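Glyoxalase III (glutathione-independent) (Candida albicans, PDB 4LRU) converts methylglyoxal to D-lactate in a single step that needs no glutathione, helping the yeast detoxify the methylglyoxal its own metabolism produces. Local coordinates at residues E73-D76 with E81-V84. Numbering follows the deposited sequence.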
# COMPACT_ATOMS: atom_id res chain seq x y z
N GLU A 73 -21.03 4.50 0.71
CA GLU A 73 -22.01 4.07 -0.27
C GLU A 73 -21.40 3.01 -1.19
O GLU A 73 -22.00 1.95 -1.42
CB GLU A 73 -22.52 5.27 -1.09
CG GLU A 73 -23.39 6.24 -0.29
CD GLU A 73 -23.78 7.48 -1.08
OE1 GLU A 73 -23.18 7.76 -2.14
OE2 GLU A 73 -24.69 8.20 -0.61
N ILE A 74 -20.20 3.29 -1.68
CA ILE A 74 -19.48 2.37 -2.54
C ILE A 74 -19.18 1.08 -1.77
O ILE A 74 -19.37 -0.03 -2.26
CB ILE A 74 -18.18 3.01 -3.05
CG1 ILE A 74 -18.49 4.06 -4.11
CG2 ILE A 74 -17.24 1.95 -3.61
CD1 ILE A 74 -17.37 5.05 -4.35
N PHE A 75 -18.71 1.24 -0.54
CA PHE A 75 -18.40 0.09 0.30
C PHE A 75 -19.63 -0.80 0.55
O PHE A 75 -19.51 -2.02 0.57
CB PHE A 75 -17.81 0.58 1.61
CG PHE A 75 -17.36 -0.53 2.53
CD1 PHE A 75 -18.23 -1.09 3.44
CD2 PHE A 75 -16.04 -0.97 2.49
CE1 PHE A 75 -17.81 -2.07 4.31
CE2 PHE A 75 -15.61 -1.96 3.37
CZ PHE A 75 -16.50 -2.52 4.26
N ASP A 76 -20.80 -0.19 0.75
CA ASP A 76 -21.99 -0.95 1.13
C ASP A 76 -22.73 -1.52 -0.07
O ASP A 76 -23.54 -2.44 0.07
CB ASP A 76 -22.97 -0.07 1.91
CG ASP A 76 -22.50 0.21 3.32
OD1 ASP A 76 -21.63 -0.52 3.84
OD2 ASP A 76 -23.05 1.16 3.92
N GLU A 81 -18.21 -1.26 -8.39
CA GLU A 81 -17.02 -1.77 -9.05
C GLU A 81 -15.97 -2.19 -8.01
O GLU A 81 -15.32 -3.22 -8.18
CB GLU A 81 -16.44 -0.74 -10.02
CG GLU A 81 -17.33 -0.46 -11.22
CD GLU A 81 -16.55 -0.13 -12.49
OE1 GLU A 81 -16.99 0.77 -13.25
OE2 GLU A 81 -15.51 -0.77 -12.73
N PHE A 82 -15.85 -1.42 -6.93
CA PHE A 82 -14.96 -1.79 -5.82
C PHE A 82 -15.27 -3.19 -5.27
O PHE A 82 -14.36 -4.01 -5.09
CB PHE A 82 -15.04 -0.75 -4.70
CG PHE A 82 -14.13 -1.02 -3.54
CD1 PHE A 82 -12.74 -0.90 -3.67
CD2 PHE A 82 -14.65 -1.35 -2.30
CE1 PHE A 82 -11.90 -1.13 -2.60
CE2 PHE A 82 -13.80 -1.57 -1.22
CZ PHE A 82 -12.44 -1.46 -1.37
N ASN A 83 -16.54 -3.45 -4.98
CA ASN A 83 -16.96 -4.75 -4.45
C ASN A 83 -16.83 -5.88 -5.45
O ASN A 83 -16.46 -7.00 -5.09
CB ASN A 83 -18.36 -4.70 -3.86
CG ASN A 83 -18.35 -4.25 -2.42
OD1 ASN A 83 -17.55 -4.75 -1.62
ND2 ASN A 83 -19.15 -3.26 -2.09
N VAL A 84 -17.08 -5.60 -6.72
CA VAL A 84 -16.82 -6.57 -7.77
C VAL A 84 -15.33 -6.93 -7.76
O VAL A 84 -14.95 -8.11 -7.85
CB VAL A 84 -17.23 -6.04 -9.15
CG1 VAL A 84 -16.76 -6.97 -10.26
CG2 VAL A 84 -18.74 -5.87 -9.21
O HOH W 1 -17.12 -3.92 0.97
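The carbonyl oxygen of Phe75 is gripped twice by the amide of Asn83, once directly and once through water. Asn83 ND2 donates to Phe75 O at 3.0 Å with a nearly straight N-H...O angle of 167°. The oxygen lies in the plane of the Asn83 amide, but the nitrogen approaches from well above the carbonyl plane of Phe75. Water closes the ring, donating one hydrogen to Phe75 O and the other to Asn83 OD1, the latter at 2.8 Å. The same water sits 3.4 Å above the Phe75 ring, over its centre, so one face of the aromatic group borders this polar bridge. With both ends of its amide engaged, Asn83 has a well-defined flip and rotation; ND2 also donates to Asn77 O in the intervening loop. Ser80 adds a further tie, its OG hydrogen-bonding to both Ile74 O and Asn83 N.

Beside the polar group runs an apolar seam. Ile74 holds CG2 anti to its own backbone nitrogen, which sets that methyl, and not CG1, against Phe82 CB at 3.6 Å, the two side chains crossing at about a right angle. Phe82 is buried, and CE2 of its ring meets Phe75 CD2 more loosely, at 4.4 Å. Trp57 touches both phenylalanines, and helix 29-42 supplies Leu33 against Phe82 and Val29 against Phe75.

Far from the annotated active-site residues, this is a compact helix-loop-helix: four residues link helices 69-76 and 81-87, which pack at the surface of the DJ-1/PfpI fold beside helix 29-42.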